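PDB 3U07: DUF1254 domain-containing protein from Vibrio parahaemolyticus, which is of unknown function but joins a DUF1254 region to a DUF1214 region and is made with a signal sequence. Local coordinates for residues M86-V91 / L161-G166; S99-D104 / L180-Q185; E105-I110 / G166-V171. The protein carries 2 engineered substitutions. One frame throughout, in Å; residues are numbered along the deposited sequence.

Contact 1: M86-V91 / L161-G166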
# COMPACT_ATOMS: atom_id res chain seq x y z
N MSE A 86 1.10 10.84 5.46
CA MSE A 86 0.02 10.55 4.53
C MSE A 86 -0.68 11.80 4.04
O MSE A 86 -0.68 12.83 4.71
CB MSE A 86 -1.02 9.64 5.17
CG MSE A 86 -0.53 8.26 5.56
SE MSE A 86 -1.91 7.30 6.51
CE MSE A 86 -2.36 8.66 7.79
N GLY A 87 -1.29 11.69 2.87
CA GLY A 87 -2.02 12.81 2.32
C GLY A 87 -2.61 12.44 0.98
O GLY A 87 -2.46 11.32 0.50
N TRP A 88 -3.30 13.41 0.39
CA TRP A 88 -3.91 13.23 -0.91
C TRP A 88 -3.51 14.42 -1.77
O TRP A 88 -3.67 15.57 -1.37
CB TRP A 88 -5.43 13.18 -0.80
CG TRP A 88 -5.95 11.95 -0.13
CD1 TRP A 88 -6.16 11.77 1.21
CD2 TRP A 88 -6.31 10.73 -0.77
NE1 TRP A 88 -6.64 10.50 1.44
CE2 TRP A 88 -6.74 9.84 0.25
CE3 TRP A 88 -6.32 10.29 -2.10
CZ2 TRP A 88 -7.17 8.54 -0.03
CZ3 TRP A 88 -6.75 8.99 -2.38
CH2 TRP A 88 -7.16 8.13 -1.34
N LEU A 89 -2.98 14.13 -2.95
CA LEU A 89 -2.57 15.16 -3.89
C LEU A 89 -3.74 15.43 -4.81
O LEU A 89 -4.55 14.54 -5.08
CB LEU A 89 -1.38 14.67 -4.73
CG LEU A 89 0.07 14.96 -4.35
CD1 LEU A 89 0.25 15.09 -2.86
CD2 LEU A 89 0.94 13.86 -4.94
N ASP A 90 -3.84 16.66 -5.30
CA ASP A 90 -4.89 17.02 -6.25
C ASP A 90 -4.16 17.85 -7.29
O ASP A 90 -3.72 18.96 -7.00
CB ASP A 90 -6.00 17.85 -5.61
CG ASP A 90 -6.99 18.39 -6.64
OD1 ASP A 90 -7.05 17.85 -7.77
OD2 ASP A 90 -7.70 19.35 -6.33
N VAL A 91 -4.01 17.30 -8.49
CA VAL A 91 -3.30 17.99 -9.55
C VAL A 91 -4.23 18.53 -10.65
O VAL A 91 -3.77 18.92 -11.72
CB VAL A 91 -2.25 17.05 -10.20
CG1 VAL A 91 -1.30 16.51 -9.13
CG2 VAL A 91 -2.96 15.89 -10.90
N LEU A 161 -6.70 12.98 -8.44
CA LEU A 161 -6.51 12.75 -7.02
C LEU A 161 -5.57 11.55 -6.90
O LEU A 161 -5.78 10.52 -7.54
CB LEU A 161 -7.84 12.40 -6.34
CG LEU A 161 -8.94 13.47 -6.33
CD1 LEU A 161 -10.24 12.85 -5.83
CD2 LEU A 161 -8.53 14.64 -5.45
N VAL A 162 -4.51 11.69 -6.11
CA VAL A 162 -3.58 10.58 -5.94
C VAL A 162 -3.25 10.42 -4.46
O VAL A 162 -2.98 11.40 -3.76
CB VAL A 162 -2.27 10.79 -6.77
CG1 VAL A 162 -2.56 11.57 -8.04
CG2 VAL A 162 -1.23 11.49 -5.95
N LYS A 163 -3.29 9.18 -3.99
CA LYS A 163 -3.00 8.92 -2.58
C LYS A 163 -1.49 8.89 -2.35
O LYS A 163 -0.76 8.21 -3.07
CB LYS A 163 -3.65 7.61 -2.15
CG LYS A 163 -3.42 7.21 -0.69
CD LYS A 163 -4.38 6.10 -0.26
CE LYS A 163 -3.94 5.40 1.02
NZ LYS A 163 -3.39 6.33 2.05
N LEU A 164 -1.03 9.64 -1.36
CA LEU A 164 0.39 9.71 -1.05
C LEU A 164 0.69 9.12 0.32
O LEU A 164 -0.01 9.39 1.30
CB LEU A 164 0.87 11.16 -1.09
CG LEU A 164 2.33 11.47 -0.75
CD1 LEU A 164 2.70 12.85 -1.27
CD2 LEU A 164 2.56 11.39 0.76
N MSE A 165 1.75 8.32 0.38
CA MSE A 165 2.20 7.71 1.63
C MSE A 165 3.72 7.73 1.68
O MSE A 165 4.38 7.28 0.75
CB MSE A 165 1.72 6.25 1.73
CG MSE A 165 2.39 5.44 2.84
SE MSE A 165 1.67 5.68 4.63
CE MSE A 165 2.46 4.10 5.45
N GLY A 166 4.26 8.27 2.76
CA GLY A 166 5.70 8.31 2.93
C GLY A 166 6.07 7.50 4.15
O GLY A 166 5.37 7.54 5.17
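W88 lays the six-membered ring of its indole across the aliphatic chain of K163, an instance of how a non-hydrogen-bonded antiparallel pair brings two side chains together on one face of a sheet. K163 CB stands over the ring face, 3.7 Å from the centroid of the W88 six-membered ring and 25° off its normal, which makes a CH-pi contact. The first torsion sets CG anti to the backbone N (chi1 179°), and the extended chain beyond it carries K163 CD to 3.6 Å from W88 CH2. The charged end makes a cation-pi contact with W307. Further along this face the two selenomethionines run alongside one another, M86 CG touching M165 SE at 3.5 Å.

The other face belongs to L89, V162 and L164. V162 CG2 presses against L89 CD2 at 3.4 Å, and both residues hold first torsions away from the staggered positions, consistent with some strain in this tight packing. L89 CD1 meets L164 CD1 at 3.7 Å. Between the faces, reciprocal backbone hydrogen bonds join G87 to L164 and L89 to V162; the one from L89 N to V162 O measures 2.8 Å.

Helix 26-52 packs on the W88 face, where F47 meets the indole edge-to-face, while V96 and V98 of strand 96-100 and V157 of strand 153-157 pack against the leucine and valine face.

Contact 2: S99-D104 / L180-Q185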
# COMPACT_ATOMS: atom_id res chain seq x y z
N SER A 99 8.43 17.70 -1.94
CA SER A 99 9.84 17.90 -1.63
C SER A 99 10.31 16.88 -0.61
O SER A 99 9.70 16.69 0.44
CB SER A 99 10.08 19.31 -1.08
OG SER A 99 9.67 20.31 -2.00
N VAL A 100 11.42 16.21 -0.94
CA VAL A 100 12.02 15.21 -0.08
C VAL A 100 13.50 15.56 0.07
O VAL A 100 14.23 15.65 -0.92
CB VAL A 100 11.88 13.80 -0.68
CG1 VAL A 100 12.65 12.79 0.15
CG2 VAL A 100 10.41 13.40 -0.74
N PRO A 101 13.96 15.78 1.32
CA PRO A 101 15.35 16.12 1.63
C PRO A 101 16.29 14.94 1.47
O PRO A 101 15.86 13.79 1.54
CB PRO A 101 15.28 16.55 3.09
CG PRO A 101 14.22 15.62 3.64
CD PRO A 101 13.16 15.69 2.56
N ASP A 102 17.57 15.21 1.22
CA ASP A 102 18.54 14.12 1.14
C ASP A 102 18.50 13.52 2.56
O ASP A 102 18.45 14.26 3.55
CB ASP A 102 19.94 14.64 0.81
CG ASP A 102 20.08 15.06 -0.65
OD1 ASP A 102 19.17 14.77 -1.45
OD2 ASP A 102 21.11 15.68 -1.01
N MSE A 103 18.51 12.20 2.64
CA MSE A 103 18.44 11.51 3.93
C MSE A 103 19.82 11.04 4.36
O MSE A 103 20.77 11.08 3.58
CB MSE A 103 17.49 10.32 3.83
CG MSE A 103 16.38 10.27 4.88
SE MSE A 103 14.87 11.41 4.44
CE MSE A 103 14.53 10.77 2.66
N ASP A 104 19.92 10.57 5.60
CA ASP A 104 21.20 10.08 6.11
C ASP A 104 21.48 8.66 5.65
O ASP A 104 20.57 7.84 5.50
CB ASP A 104 21.25 10.19 7.64
CG ASP A 104 20.06 9.53 8.33
OD1 ASP A 104 18.98 9.38 7.72
OD2 ASP A 104 20.21 9.17 9.52
N LEU A 180 12.49 11.92 12.42
CA LEU A 180 11.48 12.95 12.56
C LEU A 180 11.98 14.31 12.09
O LEU A 180 11.22 15.09 11.51
CB LEU A 180 11.00 13.06 14.01
CG LEU A 180 9.55 12.64 14.20
CD1 LEU A 180 9.15 12.86 15.64
CD2 LEU A 180 8.66 13.46 13.26
N ASN A 181 13.25 14.60 12.34
CA ASN A 181 13.81 15.87 11.90
C ASN A 181 13.84 15.90 10.38
O ASN A 181 13.79 16.97 9.77
CB ASN A 181 15.22 16.07 12.44
CG ASN A 181 15.24 16.80 13.77
OD1 ASN A 181 14.45 17.73 13.98
ND2 ASN A 181 16.13 16.40 14.66
N TYR A 182 13.91 14.72 9.77
CA TYR A 182 13.92 14.63 8.32
C TYR A 182 12.50 14.74 7.75
O TYR A 182 12.26 15.51 6.82
CB TYR A 182 14.57 13.32 7.88
CG TYR A 182 16.08 13.37 7.85
CD1 TYR A 182 16.75 14.28 7.03
CD2 TYR A 182 16.85 12.51 8.63
CE1 TYR A 182 18.14 14.34 6.99
CE2 TYR A 182 18.25 12.55 8.59
CZ TYR A 182 18.88 13.47 7.77
OH TYR A 182 20.26 13.52 7.74
N MSE A 183 11.56 13.99 8.33
CA MSE A 183 10.18 14.02 7.85
C MSE A 183 9.60 15.42 7.89
O MSE A 183 8.75 15.78 7.07
CB MSE A 183 9.29 13.09 8.69
CG MSE A 183 10.02 11.96 9.37
SE MSE A 183 8.93 10.39 9.62
CE MSE A 183 7.19 11.15 9.25
N ASP A 184 10.04 16.22 8.86
CA ASP A 184 9.54 17.58 9.01
C ASP A 184 9.91 18.42 7.80
O ASP A 184 9.27 19.44 7.52
CB ASP A 184 10.11 18.21 10.28
CG ASP A 184 9.40 17.74 11.53
OD1 ASP A 184 9.11 16.53 11.64
OD2 ASP A 184 9.14 18.58 12.42
N GLN A 185 10.94 17.99 7.08
CA GLN A 185 11.39 18.71 5.90
C GLN A 185 10.65 18.33 4.63
O GLN A 185 10.76 19.01 3.61
CB GLN A 185 12.90 18.52 5.74
CG GLN A 185 13.69 19.14 6.88
CD GLN A 185 15.18 19.03 6.70
OE1 GLN A 185 15.82 18.09 7.18
NE2 GLN A 185 15.75 19.99 5.98
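The phenol ring of Y182 has M103 CA over one face, 4.2 Å above the plane and displaced toward the rim, so the main chain of the 99-104 segment itself packs on the aromatic. The two side chains run antiparallel past one another, and M103 SE stands obliquely to the ring, 4.7 Å from the Y182 centroid and 36° off its normal, a Met-aromatic contact; M103 SE also approaches Y182 CB at 3.9 Å. A second flat group, the carboxylate of D104, is inclined by 33° to the phenol and brings OD1 to 3.4 Å from Y182 CE2. D104 CG lies between the backbone N and the carbonyl carbon (chi1 53°), and the carboxylate has its polar partner in R107, outside the two segments. On the same side of the ring, but toward CE1, D102 O comes obliquely to 3.5 Å from Y182 CE1.

Nearer the Y182 backbone, P101 CG touches both the carbonyl oxygen Y182 O (3.7 Å) and the apolar Q185 CB (3.8 Å), just where Q185 N bonds to Y182 O within the turn.

The arrangement illustrates a Met-aromatic contact used between a helix and a loop: the last part of helix 173-183 lies against the chain leaving strand 96-100, before strand 187-190 pairs antiparallel with that strand at the edge of a mixed sheet.

Contact 3: E105-I110 / G166-V171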
# COMPACT_ATOMS: atom_id res chain seq x y z
N GLU A 105 22.76 8.38 5.39
CA GLU A 105 23.17 7.07 4.91
C GLU A 105 22.61 5.90 5.70
O GLU A 105 22.63 5.90 6.93
CB GLU A 105 24.70 6.97 4.89
CG GLU A 105 25.20 5.66 4.31
CD GLU A 105 26.71 5.62 4.20
OE1 GLU A 105 27.36 4.98 5.06
OE2 GLU A 105 27.25 6.23 3.25
N GLY A 106 22.10 4.91 4.98
CA GLY A 106 21.55 3.73 5.62
C GLY A 106 20.08 3.74 5.98
O GLY A 106 19.47 2.68 6.10
N ARG A 107 19.49 4.92 6.16
CA ARG A 107 18.08 4.98 6.53
C ARG A 107 17.13 4.68 5.38
O ARG A 107 17.19 5.31 4.33
CB ARG A 107 17.75 6.35 7.12
CG ARG A 107 16.37 6.42 7.77
CD ARG A 107 16.08 7.80 8.31
NE ARG A 107 17.08 8.24 9.28
CZ ARG A 107 17.17 7.80 10.53
NH1 ARG A 107 16.30 6.90 10.99
NH2 ARG A 107 18.13 8.25 11.32
N TYR A 108 16.25 3.70 5.59
CA TYR A 108 15.27 3.33 4.57
C TYR A 108 14.17 4.39 4.55
O TYR A 108 13.76 4.89 5.59
CB TYR A 108 14.62 1.98 4.88
CG TYR A 108 13.52 1.61 3.91
CD1 TYR A 108 13.81 0.97 2.70
CD2 TYR A 108 12.19 1.93 4.17
CE1 TYR A 108 12.81 0.68 1.77
CE2 TYR A 108 11.17 1.64 3.24
CZ TYR A 108 11.50 1.02 2.05
OH TYR A 108 10.51 0.73 1.12
N TRP A 109 13.72 4.74 3.35
CA TRP A 109 12.64 5.70 3.18
C TRP A 109 12.00 5.45 1.83
O TRP A 109 12.62 4.89 0.93
CB TRP A 109 13.14 7.14 3.23
CG TRP A 109 14.11 7.50 2.13
CD1 TRP A 109 15.46 7.34 2.15
CD2 TRP A 109 13.79 8.07 0.86
NE1 TRP A 109 16.01 7.78 0.96
CE2 TRP A 109 15.00 8.24 0.15
CE3 TRP A 109 12.59 8.46 0.24
CZ2 TRP A 109 15.05 8.77 -1.14
CZ3 TRP A 109 12.64 8.99 -1.04
CH2 TRP A 109 13.86 9.15 -1.71
N ILE A 110 10.74 5.85 1.71
CA ILE A 110 10.03 5.66 0.45
C ILE A 110 8.87 6.63 0.31
O ILE A 110 8.17 6.91 1.28
CB ILE A 110 9.51 4.20 0.32
CG1 ILE A 110 8.84 4.00 -1.04
CG2 ILE A 110 8.53 3.90 1.46
CD1 ILE A 110 8.64 2.55 -1.40
N GLY A 166 4.26 8.27 2.76
CA GLY A 166 5.70 8.31 2.93
C GLY A 166 6.07 7.50 4.15
O GLY A 166 5.37 7.54 5.17
N ARG A 167 7.14 6.73 4.05
CA ARG A 167 7.60 5.91 5.18
C ARG A 167 9.08 6.15 5.41
O ARG A 167 9.88 6.12 4.47
CB ARG A 167 7.40 4.41 4.90
CG ARG A 167 5.96 3.99 4.65
CD ARG A 167 5.91 2.50 4.34
NE ARG A 167 4.58 2.07 3.89
CZ ARG A 167 4.21 0.80 3.76
NH1 ARG A 167 5.05 -0.18 4.05
NH2 ARG A 167 2.98 0.51 3.33
N ILE A 168 9.44 6.40 6.66
CA ILE A 168 10.82 6.63 7.04
C ILE A 168 11.20 5.71 8.20
O ILE A 168 10.60 5.79 9.28
CB ILE A 168 11.06 8.10 7.45
CG1 ILE A 168 10.74 9.03 6.27
CG2 ILE A 168 12.51 8.29 7.89
CD1 ILE A 168 10.81 10.51 6.61
N MSE A 169 12.18 4.85 7.96
CA MSE A 169 12.67 3.89 8.96
C MSE A 169 13.22 4.57 10.21
O MSE A 169 13.87 5.62 10.15
CB MSE A 169 13.78 3.03 8.34
CG MSE A 169 14.62 2.24 9.36
SE MSE A 169 16.44 1.78 8.75
CE MSE A 169 16.05 0.16 7.79
N ALA A 170 12.95 3.95 11.35
CA ALA A 170 13.41 4.40 12.66
C ALA A 170 13.53 3.10 13.45
O ALA A 170 12.53 2.42 13.69
CB ALA A 170 12.38 5.31 13.29
N VAL A 171 14.75 2.75 13.85
CA VAL A 171 14.97 1.49 14.55
C VAL A 171 14.90 1.52 16.08
O VAL A 171 14.87 0.47 16.72
CB VAL A 171 16.30 0.85 14.09
CG1 VAL A 171 16.12 -0.66 13.95
CG2 VAL A 171 16.74 1.46 12.77
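R107 reaches M169 where the antiparallel pairing of strand 109-115 with strand 161-169 ends, and its side chain shows how an arginine can extend such a pairing beyond the last bridge. From CB the chain leads to CG, which passes 3.5 Å from M169 O. CD comes next, resting 3.6 Å from I168 CG2 and also flanking the M169 carbonyl. There the chain bends (chi3 -57°), carrying NE into a salt bridge with D104 OD1. At the tip, NH1 donates to M169 O at 2.9 Å with an N-H...O angle of 150°, the oxygen lying close to the guanidinium plane at its edge. NH2 forms a further salt bridge with D175 OD2, so two carboxylates and a backbone carbonyl together fix the rotation of the group.

One residue along, ahead of the first bridge, M169 N donates to Y108 O at 2.8 Å. The selenomethionine folds back over that partner, its CE reaching 3.7 Å from Y108 CB.

W109 and I168 form a non-hydrogen-bonded pair, followed by the hydrogen-bonded pair of I110 and R167. The latter side chains run together off one face of the sheet, with I110 CG2 3.7 Å from R167 CB. Beyond the two segments, the Y108 ring meets F347 edge-to-face, and W109, on the face opposite I110, bonds through NE1 to G130 O.

R167 O serves two neighbours at once: it accepts the bond from I110 N at 2.9 Å and a CA-H...O contact from W109 CA at 3.1 Å, the latter bent to 140° at the hydrogen.

In the fold
Contacts 1 and 3 use successive parts of strand 161-169, meeting at G166, and join it to its two sheet neighbours: strand 82-90 in contact 1, strand 109-115 in contact 3. Both are largely buried and rest on backbone hydrogen bonding, yet contact 1 is finished with apolar and CH-pi packing, whereas contact 3, at the strand's end, adds an arginine bonded to a backbone carbonyl. Contact 2 lies farther from the centre, is partly exposed, and joins loop to helix through ring, selenium and proline contacts. It packs directly on contact 3, M103 against W109 and M183 against I168, and the D104-R107 pair also ties the two. Contact 1 does not touch contact 2.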